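Local coordinates for Serine/threonine-protein kinase Tel1 (Chaetomium thermophilum, PDB 6SKY), which probably phosphorylates serine and threonine residues followed by glutamine, using ATP, and so activates checkpoint signalling in response to DNA damage, at residues 1565-1568 against 1569-1573; 1655-1658 against 1659-1662; 1877-1881 against 1882-1886; 2732-2735 against 2736-2740. All coordinates share one frame; numbering follows the deposited sequence.

Contact 1 (1565-1568 against 1569-1573)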
loop_
_atom_site.group_PDB
_atom_site.type_symbol
_atom_site.label_atom_id
_atom_site.label_comp_id
_atom_site.label_asym_id
_atom_site.label_seq_id
_atom_site.Cartn_x
_atom_site.Cartn_y
_atom_site.Cartn_z
ATOM N N ILE A 1565 -29.120 49.776 -0.874
ATOM C CA ILE A 1565 -27.962 50.252 -0.124
ATOM C C ILE A 1565 -26.823 49.246 -0.195
ATOM O O ILE A 1565 -25.661 49.616 -0.384
ATOM C CB ILE A 1565 -28.356 50.544 1.332
ATOM C CG1 ILE A 1565 -29.328 51.710 1.393
ATOM C CG2 ILE A 1565 -27.134 50.838 2.155
ATOM C CD1 ILE A 1565 -29.932 51.894 2.743
ATOM N N LEU A 1566 -27.135 47.960 -0.045
ATOM C CA LEU A 1566 -26.091 46.944 -0.089
ATOM C C LEU A 1566 -25.481 46.844 -1.480
ATOM O O LEU A 1566 -24.257 46.828 -1.629
ATOM C CB LEU A 1566 -26.648 45.594 0.352
ATOM C CG LEU A 1566 -27.133 45.471 1.793
ATOM C CD1 LEU A 1566 -27.619 44.071 2.037
ATOM C CD2 LEU A 1566 -26.040 45.836 2.765
ATOM N N LYS A 1567 -26.321 46.777 -2.512
ATOM C CA LYS A 1567 -25.820 46.709 -3.878
ATOM C C LYS A 1567 -24.983 47.929 -4.233
ATOM O O LYS A 1567 -24.008 47.815 -4.982
ATOM C CB LYS A 1567 -26.999 46.559 -4.834
ATOM C CG LYS A 1567 -26.658 46.605 -6.301
ATOM C CD LYS A 1567 -27.912 46.368 -7.128
ATOM C CE LYS A 1567 -27.619 46.408 -8.617
ATOM N NZ LYS A 1567 -28.818 46.061 -9.431
ATOM N N ASP A 1568 -25.339 49.098 -3.699
ATOM C CA ASP A 1568 -24.571 50.310 -3.950
ATOM C C ASP A 1568 -23.258 50.311 -3.185
ATOM O O ASP A 1568 -22.264 50.866 -3.660
ATOM C CB ASP A 1568 -25.409 51.526 -3.568
ATOM C CG ASP A 1568 -24.620 52.810 -3.589
ATOM O OD1 ASP A 1568 -24.445 53.379 -4.685
ATOM O OD2 ASP A 1568 -24.179 53.252 -2.511
ATOM N N TRP A 1569 -23.241 49.705 -2.000
ATOM C CA TRP A 1569 -22.031 49.657 -1.190
ATOM C C TRP A 1569 -20.903 48.961 -1.934
ATOM O O TRP A 1569 -19.774 49.457 -1.979
ATOM C CB TRP A 1569 -22.338 48.946 0.121
ATOM C CG TRP A 1569 -21.332 49.100 1.181
ATOM C CD1 TRP A 1569 -20.037 49.466 1.041
ATOM C CD2 TRP A 1569 -21.544 48.891 2.573
ATOM N NE1 TRP A 1569 -19.420 49.498 2.263
ATOM C CE2 TRP A 1569 -20.331 49.151 3.222
ATOM C CE3 TRP A 1569 -22.649 48.514 3.334
ATOM C CZ2 TRP A 1569 -20.189 49.042 4.593
ATOM C CZ3 TRP A 1569 -22.506 48.408 4.689
ATOM C CH2 TRP A 1569 -21.287 48.669 5.309
ATOM N N GLY A 1570 -21.189 47.809 -2.526
ATOM C CA GLY A 1570 -20.182 47.128 -3.309
ATOM C C GLY A 1570 -20.196 47.591 -4.747
ATOM O O GLY A 1570 -20.963 47.077 -5.564
ATOM N N ARG A 1571 -19.332 48.549 -5.063
ATOM C CA ARG A 1571 -19.252 49.178 -6.376
ATOM C C ARG A 1571 -17.980 50.012 -6.405
ATOM O O ARG A 1571 -17.252 50.102 -5.412
ATOM C CB ARG A 1571 -20.474 50.046 -6.673
ATOM C CG ARG A 1571 -21.531 49.382 -7.522
ATOM C CD ARG A 1571 -22.730 50.289 -7.676
ATOM N NE ARG A 1571 -23.929 49.555 -8.058
ATOM C CZ ARG A 1571 -25.131 50.108 -8.176
ATOM N NH1 ARG A 1571 -25.292 51.402 -7.943
ATOM N NH2 ARG A 1571 -26.172 49.368 -8.526
ATOM N N GLU A 1572 -17.722 50.632 -7.552
ATOM C CA GLU A 1572 -16.593 51.539 -7.718
ATOM C C GLU A 1572 -17.002 53.000 -7.738
ATOM O O GLU A 1572 -16.284 53.845 -7.202
ATOM C CB GLU A 1572 -15.839 51.209 -9.010
ATOM C CG GLU A 1572 -14.569 52.025 -9.218
ATOM C CD GLU A 1572 -13.936 51.785 -10.576
ATOM O OE1 GLU A 1572 -14.630 51.273 -11.480
ATOM O OE2 GLU A 1572 -12.741 52.110 -10.741
ATOM N N ASN A 1573 -18.146 53.319 -8.336
ATOM C CA ASN A 1573 -18.699 54.671 -8.346
ATOM C C ASN A 1573 -19.997 54.615 -7.552
ATOM O O ASN A 1573 -21.080 54.461 -8.120
ATOM C CB ASN A 1573 -18.929 55.164 -9.769
ATOM C CG ASN A 1573 -17.660 55.177 -10.595
ATOM O OD1 ASN A 1573 -17.194 54.138 -11.053
ATOM N ND2 ASN A 1573 -17.095 56.363 -10.792
#
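Arg-1571 folds back over the last turn of helix 1557-1569, running between Lys-1567 and Asp-1568, while Trp-1569 takes a different side of the same helix end. This is a helix C-terminus: Gly-1570 is the first residue to leave helical backbone angles. One face of the guanidinium looks onto backbone, with Asp-1568 CA 3.9 Å above the plane and toward the rim. Lys-1567 runs out straight, CG opposite its own N (chi1 174°), which carries its methylenes past the arginine, with CG 3.6 Å from Arg-1571 NH2. The charged ends stay apart, Lys-1567 NZ standing 4.3 Å from Arg-1571 NH2. On the other side Asp-1568 meets the arginine at about a right angle, carboxylate and guanidinium planes turned 79° from each other. Their salt bridge is long, OD1 of Asp-1568 to NH1 of Arg-1571 measuring 3.9 Å, and the aspartate has closer business elsewhere: OD1 accepts a hydrogen bond from Leu-1575 N and OD2 a weak one from Leu-1576 N. The carboxylate is thus held mainly by the amides of the following loop, with the arginine as a looser partner. Trp-1569 leans against helices 1606-1619 and 1578-1588, where Arg-1581 makes a cation-pi contact with it. Its ring also brushes Leu-1566, CE3 to CD2 at 4.4 Å. Two backbone bonds finish the helix, Trp-1569 N to Ile-1565 O at 2.9 Å and a weak one from Gly-1570 N to Leu-1566 O at 3.3 Å.

Contact 2 (1655-1658 against 1659-1662)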
loop_
_atom_site.group_PDB
_atom_site.type_symbol
_atom_site.label_atom_id
_atom_site.label_comp_id
_atom_site.label_asym_id
_atom_site.label_seq_id
_atom_site.Cartn_x
_atom_site.Cartn_y
_atom_site.Cartn_z
ATOM N N SER A 1655 -3.317 42.710 7.685
ATOM C CA SER A 1655 -2.701 44.015 7.830
ATOM C C SER A 1655 -3.684 45.093 7.406
ATOM O O SER A 1655 -4.753 44.818 6.868
ATOM C CB SER A 1655 -1.411 44.107 7.013
ATOM O OG SER A 1655 -1.642 43.781 5.659
ATOM N N GLN A 1656 -3.306 46.336 7.667
ATOM C CA GLN A 1656 -4.092 47.490 7.275
ATOM C C GLN A 1656 -3.547 48.170 6.038
ATOM O O GLN A 1656 -3.961 49.286 5.733
ATOM C CB GLN A 1656 -4.157 48.494 8.418
ATOM C CG GLN A 1656 -4.946 48.022 9.607
ATOM C CD GLN A 1656 -6.431 48.152 9.403
ATOM O OE1 GLN A 1656 -7.173 47.186 9.541
ATOM N NE2 GLN A 1656 -6.877 49.353 9.088
ATOM N N LEU A 1657 -2.636 47.529 5.313
ATOM C CA LEU A 1657 -2.014 48.188 4.175
ATOM C C LEU A 1657 -3.023 48.531 3.093
ATOM O O LEU A 1657 -2.807 49.472 2.321
ATOM C CB LEU A 1657 -0.906 47.314 3.607
ATOM C CG LEU A 1657 0.428 47.431 4.328
ATOM C CD1 LEU A 1657 1.500 46.767 3.522
ATOM C CD2 LEU A 1657 0.761 48.877 4.549
ATOM N N GLN A 1658 -4.132 47.802 3.024
ATOM C CA GLN A 1658 -5.138 48.102 2.015
ATOM C C GLN A 1658 -5.818 49.433 2.291
ATOM O O GLN A 1658 -6.114 50.187 1.362
ATOM C CB GLN A 1658 -6.165 46.982 1.946
ATOM C CG GLN A 1658 -6.042 46.120 0.718
ATOM C CD GLN A 1658 -7.391 45.793 0.114
ATOM O OE1 GLN A 1658 -8.433 46.162 0.656
ATOM N NE2 GLN A 1658 -7.380 45.103 -1.018
ATOM N N GLU A 1659 -6.050 49.757 3.561
ATOM C CA GLU A 1659 -6.655 51.043 3.878
ATOM C C GLU A 1659 -5.671 52.181 3.667
ATOM O O GLU A 1659 -6.044 53.244 3.167
ATOM C CB GLU A 1659 -7.169 51.046 5.310
ATOM C CG GLU A 1659 -7.254 49.673 5.929
ATOM C CD GLU A 1659 -8.307 48.780 5.293
ATOM O OE1 GLU A 1659 -9.208 49.305 4.606
ATOM O OE2 GLU A 1659 -8.228 47.546 5.483
ATOM N N TYR A 1660 -4.411 51.982 4.042
ATOM C CA TYR A 1660 -3.415 53.012 3.801
ATOM C C TYR A 1660 -3.226 53.256 2.317
ATOM O O TYR A 1660 -2.867 54.365 1.914
ATOM C CB TYR A 1660 -2.083 52.627 4.430
ATOM C CG TYR A 1660 -2.135 52.283 5.890
ATOM C CD1 TYR A 1660 -3.158 52.721 6.697
ATOM C CD2 TYR A 1660 -1.143 51.518 6.460
ATOM C CE1 TYR A 1660 -3.192 52.395 8.021
ATOM C CE2 TYR A 1660 -1.166 51.198 7.776
ATOM C CZ TYR A 1660 -2.189 51.632 8.553
ATOM O OH TYR A 1660 -2.195 51.297 9.877
ATOM N N ARG A 1661 -3.445 52.239 1.488
ATOM C CA ARG A 1661 -3.315 52.436 0.051
ATOM C C ARG A 1661 -4.581 52.990 -0.567
ATOM O O ARG A 1661 -4.519 53.629 -1.618
ATOM C CB ARG A 1661 -2.926 51.130 -0.625
ATOM C CG ARG A 1661 -1.501 50.769 -0.337
ATOM C CD ARG A 1661 -1.167 49.366 -0.733
ATOM N NE ARG A 1661 0.177 49.033 -0.282
ATOM C CZ ARG A 1661 0.747 47.850 -0.447
ATOM N NH1 ARG A 1661 0.092 46.874 -1.056
ATOM N NH2 ARG A 1661 1.974 47.645 -0.001
ATOM N N ARG A 1662 -5.730 52.757 0.058
ATOM C CA ARG A 1662 -6.951 53.399 -0.403
ATOM C C ARG A 1662 -6.932 54.887 -0.099
ATOM O O ARG A 1662 -7.350 55.700 -0.928
ATOM C CB ARG A 1662 -8.160 52.738 0.247
ATOM C CG ARG A 1662 -9.475 53.310 -0.199
ATOM C CD ARG A 1662 -10.611 52.772 0.633
ATOM N NE ARG A 1662 -10.539 53.229 2.014
ATOM C CZ ARG A 1662 -11.003 54.402 2.435
ATOM N NH1 ARG A 1662 -11.565 55.240 1.578
ATOM N NH2 ARG A 1662 -10.900 54.740 3.711
#
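The first turn of helix 1657-1663 is closed by a local contact in which the ring of Tyr-1660 packs against Gln-1656, the residue just before the helix. The short helix sits beside helix 1836-1849 and the start of helix 2732-2755. The carbonyl of Gln-1656 does two things. Its O accepts from Tyr-1660 N at 3.2 Å, with the donor in the carbonyl plane and the bond nearly straight at 168°, and it also rests 3.5 Å above the plane of the Tyr-1660 ring, over its centre. CB of Gln-1656 comes over this same face in an off-centre CH-pi contact, 4.2 Å from the centroid. Tyr-1660 reaches this position because its CG lies beside the backbone N and opposite the carbonyl carbon (chi1 -54°), which swings the ring back toward the helix start. Gln-1656 holds the N-cap position, and its carbonyl takes the first helical bond as well as a weak one from Glu-1659 N. The ring meets Tyr-1848 with planes nearly perpendicular, and an alanine in place of Tyr-1660 would probably leave that partner without its mate and open a gap over the Gln-1656 carbonyl. Leu-1657 works on another side. One methyl, CD2, touches the ring at CD2 of Tyr-1660, 3.8 Å away, the two side chains standing at about a right angle. The other, CD1, lies over a face of the Arg-1661 guanidinium, 3.7 Å from its NH2, and also packs on Pro-2732.

Contact 3 (1877-1881 against 1882-1886)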
loop_
_atom_site.group_PDB
_atom_site.type_symbol
_atom_site.label_atom_id
_atom_site.label_comp_id
_atom_site.label_asym_id
_atom_site.label_seq_id
_atom_site.Cartn_x
_atom_site.Cartn_y
_atom_site.Cartn_z
ATOM N N ALA A 1877 6.910 39.279 17.541
ATOM C CA ALA A 1877 5.784 40.130 17.907
ATOM C C ALA A 1877 4.588 39.882 17.008
ATOM O O ALA A 1877 3.460 39.768 17.485
ATOM C CB ALA A 1877 6.199 41.593 17.845
ATOM N N ALA A 1878 4.811 39.805 15.697
ATOM C CA ALA A 1878 3.710 39.559 14.779
ATOM C C ALA A 1878 3.158 38.152 14.906
ATOM O O ALA A 1878 2.006 37.917 14.545
ATOM C CB ALA A 1878 4.152 39.823 13.347
ATOM N N THR A 1879 3.954 37.207 15.402
ATOM C CA THR A 1879 3.418 35.885 15.699
ATOM C C THR A 1879 2.529 35.911 16.931
ATOM O O THR A 1879 1.547 35.170 17.000
ATOM C CB THR A 1879 4.548 34.887 15.899
ATOM O OG1 THR A 1879 5.527 35.068 14.877
ATOM C CG2 THR A 1879 4.024 33.488 15.804
ATOM N N ARG A 1880 2.859 36.752 17.914
ATOM C CA ARG A 1880 1.993 36.901 19.079
ATOM C C ARG A 1880 0.641 37.510 18.720
ATOM O O ARG A 1880 -0.372 37.157 19.326
ATOM C CB ARG A 1880 2.687 37.748 20.137
ATOM C CG ARG A 1880 3.250 36.958 21.285
ATOM C CD ARG A 1880 4.649 37.405 21.625
ATOM N NE ARG A 1880 4.778 38.853 21.637
ATOM C CZ ARG A 1880 5.939 39.488 21.571
ATOM N NH1 ARG A 1880 5.979 40.808 21.583
ATOM N NH2 ARG A 1880 7.064 38.800 21.487
ATOM N N CYS A 1881 0.601 38.415 17.751
ATOM C CA CYS A 1881 -0.623 39.097 17.362
ATOM C C CYS A 1881 -1.458 38.318 16.359
ATOM O O CYS A 1881 -2.535 38.784 15.986
ATOM C CB CYS A 1881 -0.292 40.469 16.779
ATOM S SG CYS A 1881 0.579 41.557 17.901
ATOM N N GLY A 1882 -0.991 37.161 15.901
ATOM C CA GLY A 1882 -1.759 36.364 14.971
ATOM C C GLY A 1882 -1.657 36.774 13.524
ATOM O O GLY A 1882 -2.546 36.443 12.738
ATOM N N MET A 1883 -0.606 37.485 13.143
ATOM C CA MET A 1883 -0.383 37.919 11.769
ATOM C C MET A 1883 0.745 37.058 11.215
ATOM O O MET A 1883 1.913 37.420 11.301
ATOM C CB MET A 1883 -0.026 39.393 11.716
ATOM C CG MET A 1883 -0.954 40.298 12.476
ATOM S SD MET A 1883 -0.198 41.863 12.932
ATOM C CE MET A 1883 -0.301 42.774 11.405
ATOM N N TYR A 1884 0.393 35.918 10.636
ATOM C CA TYR A 1884 1.404 34.924 10.303
ATOM C C TYR A 1884 2.087 35.162 8.966
ATOM O O TYR A 1884 3.258 34.815 8.818
ATOM C CB TYR A 1884 0.786 33.531 10.338
ATOM C CG TYR A 1884 0.327 33.160 11.717
ATOM C CD1 TYR A 1884 1.233 33.025 12.745
ATOM C CD2 TYR A 1884 -1.006 32.969 11.995
ATOM C CE1 TYR A 1884 0.828 32.699 14.001
ATOM C CE2 TYR A 1884 -1.421 32.643 13.253
ATOM C CZ TYR A 1884 -0.500 32.507 14.250
ATOM O OH TYR A 1884 -0.916 32.177 15.513
ATOM N N LYS A 1885 1.413 35.767 7.996
ATOM C CA LYS A 1885 2.097 36.116 6.759
ATOM C C LYS A 1885 3.041 37.288 6.968
ATOM O O LYS A 1885 4.148 37.311 6.418
ATOM C CB LYS A 1885 1.079 36.423 5.674
ATOM C CG LYS A 1885 0.282 35.226 5.251
ATOM C CD LYS A 1885 -0.941 35.643 4.500
ATOM C CE LYS A 1885 -1.554 34.477 3.782
ATOM N NZ LYS A 1885 -1.687 33.316 4.674
ATOM N N VAL A 1886 2.629 38.265 7.774
ATOM C CA VAL A 1886 3.525 39.345 8.166
ATOM C C VAL A 1886 4.717 38.792 8.929
ATOM O O VAL A 1886 5.858 39.220 8.729
ATOM C CB VAL A 1886 2.750 40.388 8.990
ATOM C CG1 VAL A 1886 3.629 41.524 9.353
ATOM C CG2 VAL A 1886 1.563 40.883 8.219
#
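Thr-1879 meets Tyr-1884 through a methyl that its chi1 of -45° places opposite the backbone N, while OG1 turns in beside that N and bonds to Ala-1875 O one turn back. Tyr-1884 sets its CG opposite the carbonyl carbon (chi1 -64°), bringing the ring across so that Thr-1879 CG2 approaches its edge, 3.8 Å from CE1 of Tyr-1884. Between the two, the chain reverses at Gly-1882, whose phi is +82°. A side chain here would run into the carbonyl O of Cys-1881. Met-1883 N reaches back to Ala-1878 O at 3.0 Å, and Gly-1882 N makes a weak bond to Thr-1879 O at 3.4 Å. SD of Met-1883 lies 4.1 Å from CB of Cys-1881, and Val-1886 CG1 is 4.4 Å from Ala-1878 CB; Leu-1839, Ile-1843 and Leu-1847 of helix 1836-1849 pack against this apolar group. Met-1883 is the N-cap residue of the next helix, whose early amide on Val-1886 is taken by Glu-1654 OE2. The positive phi of Gly-1882 and the two bonds back into the last turn make a Schellman motif at the end of helix 1871-1880, which leads straight into helix 1884-1898 in the alpha-solenoid of the FAT region.

Contact 4 (2732-2735 against 2736-2740)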
loop_
_atom_site.group_PDB
_atom_site.type_symbol
_atom_site.label_atom_id
_atom_site.label_comp_id
_atom_site.label_asym_id
_atom_site.label_seq_id
_atom_site.Cartn_x
_atom_site.Cartn_y
_atom_site.Cartn_z
ATOM N N PRO A 2732 2.071 41.826 2.546
ATOM C CA PRO A 2732 2.448 40.441 2.867
ATOM C C PRO A 2732 1.450 39.382 2.437
ATOM O O PRO A 2732 1.859 38.257 2.134
ATOM C CB PRO A 2732 2.603 40.483 4.386
ATOM C CG PRO A 2732 3.002 41.850 4.656
ATOM C CD PRO A 2732 2.234 42.700 3.715
ATOM N N ASP A 2733 0.161 39.691 2.390
ATOM C CA ASP A 2733 -0.805 38.708 1.918
ATOM C C ASP A 2733 -0.605 38.417 0.439
ATOM O O ASP A 2733 -0.469 37.257 0.022
ATOM C CB ASP A 2733 -2.215 39.223 2.170
ATOM C CG ASP A 2733 -2.329 39.975 3.474
ATOM O OD1 ASP A 2733 -1.702 39.547 4.465
ATOM O OD2 ASP A 2733 -3.039 40.999 3.510
ATOM N N GLU A 2734 -0.590 39.476 -0.367
ATOM C CA GLU A 2734 -0.311 39.346 -1.785
ATOM C C GLU A 2734 1.058 38.737 -2.026
ATOM O O GLU A 2734 1.214 37.887 -2.899
ATOM C CB GLU A 2734 -0.417 40.713 -2.441
ATOM C CG GLU A 2734 -0.658 40.673 -3.916
ATOM C CD GLU A 2734 -0.635 42.046 -4.530
ATOM O OE1 GLU A 2734 -0.138 42.979 -3.864
ATOM O OE2 GLU A 2734 -1.112 42.199 -5.673
ATOM N N TRP A 2735 2.064 39.166 -1.268
ATOM C CA TRP A 2735 3.406 38.619 -1.417
ATOM C C TRP A 2735 3.413 37.111 -1.232
ATOM O O TRP A 2735 3.975 36.378 -2.051
ATOM C CB TRP A 2735 4.335 39.296 -0.418
ATOM C CG TRP A 2735 5.673 38.673 -0.235
ATOM C CD1 TRP A 2735 6.771 38.859 -1.002
ATOM C CD2 TRP A 2735 6.070 37.798 0.821
ATOM N NE1 TRP A 2735 7.823 38.141 -0.510
ATOM C CE2 TRP A 2735 7.415 37.477 0.611
ATOM C CE3 TRP A 2735 5.412 37.242 1.917
ATOM C CZ2 TRP A 2735 8.114 36.639 1.454
ATOM C CZ3 TRP A 2735 6.105 36.408 2.741
ATOM C CH2 TRP A 2735 7.441 36.114 2.510
ATOM N N PHE A 2736 2.784 36.625 -0.164
ATOM C CA PHE A 2736 2.797 35.194 0.101
ATOM C C PHE A 2736 2.058 34.422 -0.980
ATOM O O PHE A 2736 2.532 33.377 -1.444
ATOM C CB PHE A 2736 2.196 34.916 1.471
ATOM C CG PHE A 2736 2.262 33.485 1.873
ATOM C CD1 PHE A 2736 3.461 32.905 2.184
ATOM C CD2 PHE A 2736 1.128 32.718 1.928
ATOM C CE1 PHE A 2736 3.524 31.597 2.537
ATOM C CE2 PHE A 2736 1.195 31.412 2.284
ATOM C CZ PHE A 2736 2.392 30.852 2.588
ATOM N N GLN A 2737 0.912 34.930 -1.421
ATOM C CA GLN A 2737 0.168 34.223 -2.454
ATOM C C GLN A 2737 0.935 34.172 -3.770
ATOM O O GLN A 2737 0.956 33.140 -4.447
ATOM C CB GLN A 2737 -1.187 34.881 -2.648
ATOM C CG GLN A 2737 -2.090 34.140 -3.573
ATOM C CD GLN A 2737 -3.128 35.044 -4.170
ATOM O OE1 GLN A 2737 -3.401 36.119 -3.646
ATOM N NE2 GLN A 2737 -3.707 34.625 -5.287
ATOM N N LYS A 2738 1.586 35.267 -4.150
ATOM C CA LYS A 2738 2.290 35.288 -5.423
ATOM C C LYS A 2738 3.549 34.443 -5.391
ATOM O O LYS A 2738 3.904 33.826 -6.397
ATOM C CB LYS A 2738 2.638 36.716 -5.807
ATOM C CG LYS A 2738 1.467 37.642 -5.881
ATOM C CD LYS A 2738 0.394 37.116 -6.748
ATOM C CE LYS A 2738 -0.628 38.172 -7.027
ATOM N NZ LYS A 2738 -1.653 38.206 -5.985
ATOM N N ARG A 2739 4.239 34.395 -4.257
ATOM C CA ARG A 2739 5.396 33.519 -4.166
ATOM C C ARG A 2739 4.987 32.056 -4.200
ATOM O O ARG A 2739 5.697 31.226 -4.781
ATOM C CB ARG A 2739 6.177 33.836 -2.907
ATOM C CG ARG A 2739 7.643 33.658 -3.066
ATOM C CD ARG A 2739 8.331 33.804 -1.751
ATOM N NE ARG A 2739 7.788 32.883 -0.769
ATOM C CZ ARG A 2739 8.280 32.731 0.448
ATOM N NH1 ARG A 2739 7.733 31.874 1.289
ATOM N NH2 ARG A 2739 9.332 33.434 0.816
ATOM N N THR A 2740 3.839 31.716 -3.618
ATOM C CA THR A 2740 3.340 30.353 -3.753
ATOM C C THR A 2740 2.977 30.026 -5.194
ATOM O O THR A 2740 3.229 28.912 -5.658
ATOM C CB THR A 2740 2.143 30.145 -2.841
ATOM O OG1 THR A 2740 2.519 30.464 -1.504
ATOM C CG2 THR A 2740 1.704 28.724 -2.877
#
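Trp-2735 and Arg-2739 lie side by side one turn apart near the N-terminus of helix 2732-2755, pointing the same way. The backbone here is well supplied: the carbonyls of Pro-2732, Asp-2733, Glu-2734 and Trp-2735 accept in turn from the amides of Phe-2736, Gln-2737, Lys-2738 and Arg-2739, and the last of these bonds, Arg-2739 N to Trp-2735 O, is 3.0 Å long. Phe-2736 O takes two donors, Thr-2740 N at 3.0 Å and Thr-2740 OG1 at 2.9 Å, which arrive from opposite faces of its carbonyl plane. The OG1 of Thr-2740 also sits over the centre of one face of the Phe-2736 ring. The Arg-2739 guanidinium is tilted 54° to the indole, with Trp-2735 CH2 3.6 Å above its plane and toward the rim, while NH2 of Arg-2739 comes 3.5 Å from CZ2 of Trp-2735. That same NH2 forms a salt bridge with Glu-1892. With an alanine in place of Trp-2735, the guanidinium would probably lose the surface it leans on and be freer to turn away from Glu-1892, with a gap opened beside Phe-2725. On a neighbouring side of the helix, the bent Lys-2738 brings NZ to 4.0 Å from Glu-2734 OE2, beyond a salt bridge, so the attraction there is probably modest. The salt bridge lies on the tryptophan side instead, where an arginine held against an aromatic links this kinase helix to helix 1884-1898.

How the contacts relate
Along the chain the four contacts come strictly in series, none nested in or crossing another, and each is local, closing no long loop. Contact 1 ends helix 1557-1569 and stands apart, its nearest atoms about 9 Å from contact 2. Contact 2 begins helix 1657-1663, contact 3 turns helix 1871-1880 into helix 1884-1898, and contact 4 starts helix 2732-2755. Contacts 2 and 3, which do not touch one another, both meet contact 4. Contact 4 touches contact 2 where Ser-1655 meets Asp-2733, and touches contact 3 where Lys-1885 packs on Phe-2736 and Val-1886 on Pro-2732. The kinase helix thus begins against both the 1655-1658 segment and helix 1884-1898 of the FAT region.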